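Local coordinates for Polyphosphate:AMP phosphotransferase (Pseudomonas aeruginosa PAO1, PDB 3CZP), which uses inorganic polyphosphate as donor, with magnesium as cofactor, to convert AMP to ADP, and GMP to GDP less efficiently, as a homodimer with two fused PPK2 domains per chain, at residues A[156-159]-A[160-164]; A[187-190]-A[191-195]; A[322-325]-A[326-330]. All coordinates share one frame; numbering follows the deposited sequence.

Interaction 1 of 3, residues A[156-159]-A[160-164]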
loop_
_atom_site.group_PDB
_atom_site.type_symbol
_atom_site.label_atom_id
_atom_site.label_comp_id
_atom_site.label_asym_id
_atom_site.label_seq_id
_atom_site.Cartn_x
_atom_site.Cartn_y
_atom_site.Cartn_z
ATOM N N LEU A 156 9.241 -1.119 -36.144
ATOM C CA LEU A 156 8.914 -1.249 -37.549
ATOM C C LEU A 156 9.575 -0.098 -38.243
ATOM O O LEU A 156 9.771 0.962 -37.661
ATOM C CB LEU A 156 7.402 -1.195 -37.803
ATOM C CG LEU A 156 6.443 -2.262 -37.249
ATOM C CD1 LEU A 156 4.977 -1.798 -37.461
ATOM C CD2 LEU A 156 6.726 -3.641 -37.861
ATOM N N SER A 157 9.938 -0.313 -39.495
ATOM C CA SER A 157 10.390 0.776 -40.339
ATOM C C SER A 157 9.188 1.555 -40.818
ATOM O O SER A 157 8.041 1.132 -40.718
ATOM C CB SER A 157 11.248 0.294 -41.520
ATOM O OG SER A 157 10.467 -0.438 -42.425
ATOM N N LYS A 158 9.493 2.719 -41.358
ATOM C CA LYS A 158 8.460 3.609 -41.847
ATOM C C LYS A 158 7.572 2.897 -42.853
ATOM O O LYS A 158 6.355 2.954 -42.735
ATOM C CB LYS A 158 9.104 4.836 -42.457
ATOM C CG LYS A 158 8.159 5.985 -42.685
ATOM C CD LYS A 158 8.956 7.185 -43.038
ATOM C CE LYS A 158 8.083 8.425 -43.324
ATOM N NZ LYS A 158 7.573 9.106 -42.103
ATOM N N LYS A 159 8.218 2.222 -43.813
ATOM C CA LYS A 159 7.584 1.409 -44.866
ATOM C C LYS A 159 6.731 0.284 -44.298
ATOM O O LYS A 159 5.652 -0.004 -44.811
ATOM C CB LYS A 159 8.655 0.781 -45.774
ATOM C CG LYS A 159 8.832 1.462 -47.100
ATOM C CD LYS A 159 9.778 0.679 -48.042
ATOM C CE LYS A 159 10.561 1.629 -48.982
ATOM N NZ LYS A 159 9.793 2.863 -49.311
ATOM N N GLN A 160 7.235 -0.356 -43.243
ATOM C CA GLN A 160 6.519 -1.461 -42.585
ATOM C C GLN A 160 5.321 -0.890 -41.830
ATOM O O GLN A 160 4.226 -1.380 -41.977
ATOM C CB GLN A 160 7.442 -2.233 -41.631
ATOM C CG GLN A 160 8.413 -3.240 -42.308
ATOM C CD GLN A 160 9.513 -3.738 -41.365
ATOM O OE1 GLN A 160 9.855 -3.092 -40.380
ATOM N NE2 GLN A 160 10.056 -4.894 -41.671
ATOM N N LEU A 161 5.523 0.172 -41.041
ATOM C CA LEU A 161 4.386 0.897 -40.433
ATOM C C LEU A 161 3.326 1.284 -41.472
ATOM O O LEU A 161 2.150 1.041 -41.284
ATOM C CB LEU A 161 4.862 2.147 -39.692
ATOM C CG LEU A 161 3.728 2.957 -39.048
ATOM C CD1 LEU A 161 3.157 2.214 -37.843
ATOM C CD2 LEU A 161 4.190 4.351 -38.662
ATOM N N LYS A 162 3.765 1.890 -42.562
ATOM C CA LYS A 162 2.880 2.291 -43.653
ATOM C C LYS A 162 1.866 1.222 -44.075
ATOM O O LYS A 162 0.689 1.519 -44.301
ATOM C CB LYS A 162 3.741 2.704 -44.852
ATOM C CG LYS A 162 4.564 4.031 -44.637
ATOM C CD LYS A 162 4.061 5.195 -45.533
ATOM C CE LYS A 162 4.971 6.431 -45.457
ATOM N NZ LYS A 162 4.635 7.340 -44.298
ATOM N N GLU A 163 2.314 -0.024 -44.176
ATOM C CA GLU A 163 1.429 -1.136 -44.580
ATOM C C GLU A 163 0.463 -1.537 -43.439
ATOM O O GLU A 163 -0.708 -1.833 -43.687
ATOM C CB GLU A 163 2.239 -2.372 -45.029
ATOM C CG GLU A 163 3.418 -2.129 -46.001
ATOM C CD GLU A 163 2.999 -1.960 -47.470
ATOM O OE1 GLU A 163 2.171 -2.761 -47.982
ATOM O OE2 GLU A 163 3.521 -1.024 -48.130
ATOM N N ARG A 164 0.959 -1.521 -42.197
ATOM C CA ARG A 164 0.206 -2.001 -41.027
ATOM C C ARG A 164 -1.112 -1.248 -40.787
ATOM O O ARG A 164 -1.148 -0.015 -40.717
ATOM C CB ARG A 164 1.081 -1.971 -39.779
#

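Interaction 2 of 3, residues A[187-190]-A[191-195]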
loop_
_atom_site.group_PDB
_atom_site.type_symbol
_atom_site.label_atom_id
_atom_site.label_comp_id
_atom_site.label_asym_id
_atom_site.label_seq_id
_atom_site.Cartn_x
_atom_site.Cartn_y
_atom_site.Cartn_z
ATOM N N GLU A 187 5.333 12.654 -39.981
ATOM C CA GLU A 187 6.165 13.370 -39.005
ATOM C C GLU A 187 6.207 12.680 -37.638
ATOM O O GLU A 187 7.263 12.663 -36.998
ATOM C CB GLU A 187 5.704 14.844 -38.859
ATOM C CG GLU A 187 4.160 15.039 -38.827
ATOM C CD GLU A 187 3.708 16.360 -38.206
ATOM O OE1 GLU A 187 3.306 16.341 -37.018
ATOM O OE2 GLU A 187 3.732 17.405 -38.908
ATOM N N VAL A 188 5.078 12.107 -37.197
ATOM C CA VAL A 188 5.023 11.407 -35.907
ATOM C C VAL A 188 6.121 10.349 -35.884
ATOM O O VAL A 188 7.041 10.483 -35.092
ATOM C CB VAL A 188 3.624 10.803 -35.598
ATOM C CG1 VAL A 188 3.668 9.890 -34.408
ATOM C CG2 VAL A 188 2.604 11.925 -35.362
ATOM N N TYR A 189 6.071 9.364 -36.785
ATOM C CA TYR A 189 7.128 8.305 -36.851
ATOM C C TYR A 189 8.579 8.885 -36.883
ATOM O O TYR A 189 9.468 8.521 -36.101
ATOM C CB TYR A 189 6.883 7.390 -38.084
ATOM C CG TYR A 189 7.902 6.273 -38.195
ATOM C CD1 TYR A 189 7.680 5.048 -37.595
ATOM C CD2 TYR A 189 9.114 6.464 -38.836
ATOM C CE1 TYR A 189 8.653 4.016 -37.646
ATOM C CE2 TYR A 189 10.065 5.453 -38.899
ATOM C CZ TYR A 189 9.821 4.233 -38.302
ATOM O OH TYR A 189 10.769 3.248 -38.350
ATOM N N ASP A 190 8.807 9.813 -37.807
ATOM C CA ASP A 190 10.137 10.376 -37.979
ATOM C C ASP A 190 10.656 10.976 -36.674
ATOM O O ASP A 190 11.822 10.795 -36.336
ATOM C CB ASP A 190 10.137 11.427 -39.095
ATOM C CG ASP A 190 9.904 10.815 -40.478
ATOM O OD1 ASP A 190 9.753 9.575 -40.602
ATOM O OD2 ASP A 190 9.825 11.591 -41.444
ATOM N N ARG A 191 9.813 11.672 -35.939
ATOM C CA ARG A 191 10.281 12.312 -34.713
ATOM C C ARG A 191 10.417 11.347 -33.588
ATOM O O ARG A 191 11.362 11.436 -32.817
ATOM C CB ARG A 191 9.389 13.494 -34.301
ATOM C CG ARG A 191 9.367 14.559 -35.366
ATOM C CD ARG A 191 8.459 15.708 -34.983
ATOM N NE ARG A 191 8.962 16.326 -33.760
ATOM C CZ ARG A 191 8.226 16.964 -32.859
ATOM N NH1 ARG A 191 8.807 17.500 -31.770
ATOM N NH2 ARG A 191 6.908 17.048 -33.049
ATOM N N PHE A 192 9.478 10.405 -33.498
ATOM C CA PHE A 192 9.531 9.373 -32.505
ATOM C C PHE A 192 10.845 8.569 -32.560
ATOM O O PHE A 192 11.461 8.260 -31.501
ATOM C CB PHE A 192 8.379 8.418 -32.709
ATOM C CG PHE A 192 8.080 7.592 -31.511
ATOM C CD1 PHE A 192 7.346 8.130 -30.469
ATOM C CD2 PHE A 192 8.567 6.274 -31.412
ATOM C CE1 PHE A 192 7.065 7.368 -29.363
ATOM C CE2 PHE A 192 8.291 5.508 -30.325
ATOM C CZ PHE A 192 7.527 6.042 -29.285
ATOM N N VAL A 193 11.245 8.217 -33.775
ATOM C CA VAL A 193 12.430 7.401 -33.949
ATOM C C VAL A 193 13.686 8.247 -33.775
ATOM O O VAL A 193 14.695 7.735 -33.327
ATOM C CB VAL A 193 12.472 6.591 -35.270
ATOM C CG1 VAL A 193 11.432 5.397 -35.236
ATOM C CG2 VAL A 193 12.332 7.485 -36.489
ATOM N N HIS A 194 13.634 9.528 -34.129
ATOM C CA HIS A 194 14.746 10.482 -33.874
ATOM C C HIS A 194 15.049 10.610 -32.392
ATOM O O HIS A 194 16.184 10.422 -31.918
ATOM C CB HIS A 194 14.420 11.848 -34.512
ATOM C CG HIS A 194 15.310 12.965 -34.077
ATOM N ND1 HIS A 194 16.561 13.173 -34.608
ATOM C CD2 HIS A 194 15.108 13.957 -33.174
ATOM C CE1 HIS A 194 17.098 14.247 -34.045
ATOM N NE2 HIS A 194 16.223 14.754 -33.188
ATOM N N TYR A 195 14.013 10.867 -31.613
ATOM C CA TYR A 195 14.186 10.924 -30.168
ATOM C C TYR A 195 14.446 9.540 -29.539
ATOM O O TYR A 195 15.242 9.438 -28.593
ATOM C CB TYR A 195 13.003 11.638 -29.495
ATOM C CG TYR A 195 12.969 13.099 -29.829
ATOM C CD1 TYR A 195 14.031 13.934 -29.446
ATOM C CD2 TYR A 195 11.897 13.662 -30.531
ATOM C CE1 TYR A 195 14.029 15.300 -29.770
ATOM C CE2 TYR A 195 11.901 15.006 -30.853
ATOM C CZ TYR A 195 12.941 15.806 -30.455
ATOM O OH TYR A 195 12.937 17.108 -30.764
#

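Interaction 3 of 3, residues A[322-325]-A[326-330]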
loop_
_atom_site.group_PDB
_atom_site.type_symbol
_atom_site.label_atom_id
_atom_site.label_comp_id
_atom_site.label_asym_id
_atom_site.label_seq_id
_atom_site.Cartn_x
_atom_site.Cartn_y
_atom_site.Cartn_z
ATOM N N ASP A 322 2.678 20.810 17.981
ATOM C CA ASP A 322 1.900 21.660 18.915
ATOM C C ASP A 322 1.357 22.895 18.234
ATOM O O ASP A 322 0.326 23.425 18.632
ATOM C CB ASP A 322 2.783 22.093 20.097
ATOM C CG ASP A 322 2.894 21.033 21.228
ATOM O OD1 ASP A 322 2.240 19.964 21.195
ATOM O OD2 ASP A 322 3.639 21.313 22.209
ATOM N N ALA A 323 2.076 23.365 17.211
ATOM C CA ALA A 323 1.676 24.486 16.385
ATOM C C ALA A 323 0.455 24.204 15.478
ATOM O O ALA A 323 -0.236 25.121 15.064
ATOM C CB ALA A 323 2.881 24.940 15.513
ATOM N N LEU A 324 0.186 22.942 15.165
ATOM C CA LEU A 324 -0.824 22.608 14.162
ATOM C C LEU A 324 -1.919 21.643 14.627
ATOM O O LEU A 324 -1.863 21.080 15.712
ATOM C CB LEU A 324 -0.136 22.011 12.934
ATOM C CG LEU A 324 1.069 22.713 12.318
ATOM C CD1 LEU A 324 1.868 21.696 11.519
ATOM C CD2 LEU A 324 0.722 23.941 11.494
ATOM N N ASP A 325 -2.923 21.463 13.780
ATOM C CA ASP A 325 -3.961 20.462 14.006
ATOM C C ASP A 325 -3.395 19.102 13.528
ATOM O O ASP A 325 -2.606 19.058 12.596
ATOM C CB ASP A 325 -5.239 20.878 13.258
ATOM C CG ASP A 325 -6.398 19.923 13.484
ATOM O OD1 ASP A 325 -6.331 18.758 13.027
ATOM O OD2 ASP A 325 -7.399 20.346 14.090
ATOM N N PRO A 326 -3.731 17.995 14.209
ATOM C CA PRO A 326 -3.174 16.717 13.728
ATOM C C PRO A 326 -3.605 16.260 12.344
ATOM O O PRO A 326 -2.945 15.455 11.762
ATOM C CB PRO A 326 -3.608 15.709 14.808
ATOM C CG PRO A 326 -3.958 16.512 15.941
ATOM C CD PRO A 326 -4.498 17.801 15.441
ATOM N N ARG A 327 -4.718 16.740 11.827
ATOM C CA ARG A 327 -5.104 16.480 10.431
ATOM C C ARG A 327 -4.168 17.134 9.438
ATOM O O ARG A 327 -4.228 16.821 8.265
ATOM C CB ARG A 327 -6.550 16.950 10.171
ATOM C CG ARG A 327 -7.576 16.096 10.934
ATOM C CD ARG A 327 -8.932 16.736 10.991
ATOM N NE ARG A 327 -8.941 17.848 11.934
ATOM C CZ ARG A 327 -10.041 18.472 12.347
ATOM N NH1 ARG A 327 -11.234 18.080 11.907
ATOM N NH2 ARG A 327 -9.958 19.485 13.213
ATOM N N GLN A 328 -3.273 17.997 9.907
ATOM C CA GLN A 328 -2.345 18.705 9.021
ATOM C C GLN A 328 -0.971 18.031 8.792
ATOM O O GLN A 328 -0.163 18.527 7.995
ATOM C CB GLN A 328 -2.148 20.119 9.556
ATOM C CG GLN A 328 -3.387 21.008 9.450
ATOM C CD GLN A 328 -3.133 22.401 10.043
ATOM O OE1 GLN A 328 -3.023 22.567 11.263
ATOM N NE2 GLN A 328 -3.061 23.402 9.187
ATOM N N TYR A 329 -0.677 16.946 9.508
ATOM C CA TYR A 329 0.642 16.369 9.484
ATOM C C TYR A 329 0.531 14.867 9.640
ATOM O O TYR A 329 -0.545 14.342 9.972
ATOM C CB TYR A 329 1.601 17.022 10.512
ATOM C CG TYR A 329 1.139 16.888 11.944
ATOM C CD1 TYR A 329 1.204 15.654 12.595
ATOM C CD2 TYR A 329 0.616 17.982 12.651
ATOM C CE1 TYR A 329 0.791 15.505 13.874
ATOM C CE2 TYR A 329 0.181 17.828 13.971
ATOM C CZ TYR A 329 0.280 16.603 14.570
ATOM O OH TYR A 329 -0.153 16.389 15.838
ATOM N N HIS A 330 1.647 14.194 9.326
ATOM C CA HIS A 330 1.777 12.735 9.376
ATOM C C HIS A 330 3.196 12.483 9.848
ATOM O O HIS A 330 4.125 12.922 9.188
ATOM C CB HIS A 330 1.549 12.159 7.987
ATOM C CG HIS A 330 1.785 10.676 7.886
ATOM N ND1 HIS A 330 1.269 9.770 8.798
ATOM C CD2 HIS A 330 2.427 9.941 6.947
ATOM C CE1 HIS A 330 1.594 8.544 8.427
ATOM N NE2 HIS A 330 2.304 8.616 7.310
HETATM O O HOH W 1 -1.127 18.621 17.175
#

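Interaction 1 of 3, residues A[156-159]-A[160-164]
Ser157 and Gln160 hold each other by side chain and backbone in both directions. The stronger arm runs from the backbone of Ser157, whose N donates to Gln160 OE1 at 2.9 Å in a nearly straight bond (174° at the hydrogen), the donor tilted 18° from the plane of the amide carbonyl. The return arm is weak: Gln160 N reaches Ser157 OG at 3.3 Å. With chi1 at 68°, OG lies between the backbone N and carbonyl carbon of Ser157, which directs it toward the N-H of Gln160 in the first turn of the helix. A second weak bond passes from Ser157 OG to Gln160 OE1, so the amide oxygen is shared by the two polar groups of Ser157, while Gln160 NE2 hydrogen-bonds to Glu214 OE2.

This reciprocal pair is a capping box, with Ser157 as N-cap of helix 158-163, which follows directly on strand 148-155 in the P-loop-type domain of the N-terminal PPK2 repeat. Behind the cap the regular backbone pattern begins with Leu161 N bonded to Ser157 O at 2.7 Å.

Apolar contact is modest. Leu156 CB lies 4.0 Å from Gln160 CB, and Leu156 CD1 meets Leu161 CD1 at 4.4 Å; the buried Leu156 also touches Ala54 and Ala216.

Of the charged groups, Lys158 and Lys162 run side by side in the same direction, their NZ atoms 4.1 Å apart. The like charges are probably eased at Lys158, whose NZ has Asp190 and Ser186 OG as partners.

Interaction 2 of 3, residues A[187-190]-A[191-195]
Arg191 N, held by two carbonyls, makes its main bond to Glu187 O at 2.9 Å and a weak, strongly bent one to Val188 O at 3.1 Å. Val188 O in turn takes a straighter bond from Phe192 N, at 2.9 Å and 169°, so this oxygen has two donors. Val193 N to Tyr189 O and His194 N to Asp190 O continue the i to i+4 pattern of helix 186-203, which packs beside strand 148-155 in the N-terminal PPK2 domain, with Tyr189 and Val193 both touching His155.

These two side chains, one turn apart, make a CH-pi contact. Val193 CG1 sits over one face of the Tyr189 ring, 4.0 Å from its centroid and shifted toward the hydroxyl end, where CZ is 3.7 Å away. Chi1 of Tyr189 is -179°, setting CG opposite the backbone N, which carries the ring and its OH toward Leu156 O. Val193 CG2 lies nearer the main chain, 3.1 Å from Tyr189 O. Asp190 OD1 pairs outside this turn, with Lys158. The end of Phe192 leads away from the preceding turn, its ring meeting Trp183 edge-to-face and touching Leu115 and Val119 of helix 110-119.

Interaction 3 of 3, residues A[322-325]-A[326-330]
Asp325 and Arg327, two residues apart, are joined by a side-on, two-pronged salt bridge. Arg327 NE donates to Asp325 OD1 at 3.0 Å and Arg327 NH2 to Asp325 OD2 at 2.8 Å, both bonds almost straight. Both oxygens lie almost exactly in the guanidinium plane, yet the carboxylate is turned 35° against it, and each oxygen is met on its syn side, but the donors stand well out of the carboxylate plane.

Backbone amides are gripped by side chains as well. Asp325 OD1 accepts Arg327 N at 2.8 Å through its anti lone pair, so one oxygen serves both the main chain and the guanidinium of the same arginine. Chi1 of Asp325, -178°, puts CG anti to the backbone N and swings the carboxylate forward over Pro326 to meet them. In the opposite direction Gln328 OE1 takes Asp325 N at 2.8 Å, the donor in the carbonyl plane. A main-chain bond, Gln328 N to Asp325 O at 3.0 Å, comes from above the carbonyl plane.

The OD1 bond to Arg327 N closes an Asx turn that leads into the 3-10 segment 326-328, in the crossover from helix 313-321 to strand 330-333 of the parallel sheet of the second, C-terminal PPK2 domain.

Apolar contact lies on the Leu324 side: its CD1 approaches Tyr329 CD2 at 4.1 Å, and both residues rest on Phe360 of the neighbouring strand. A water lies between Leu324 O and Tyr329 OH, 2.8 Å from the hydroxyl oxygen.

The turn also faces the second subunit, where Phe107 of that subunit makes a cation-pi contact with Arg327, and Asn64 of that subunit packs on Pro326 and Tyr329.

Along the chain the three contacts come in series, none nested or crossed, each local: a helix start, a run of helix, and a turn between helix and strand. Interaction 1 starts helix 158-163 just after strand 148-155; interaction 2 lies early in the next helix, 186-203. Their centres are about 13 Å apart and they touch: Lys158 NZ forms a salt bridge with Asp190 OD1 at 2.7 Å, and Leu156 O probably hydrogen-bonds with Tyr189 OH, tying helix 158-163 and the residues just before it to helix 186-203. Interaction 3 leads helix 313-321 into strand 330-333 of the second PPK2 domain. Its centre is about 58 Å from that of interaction 1, and it alone meets the other subunit.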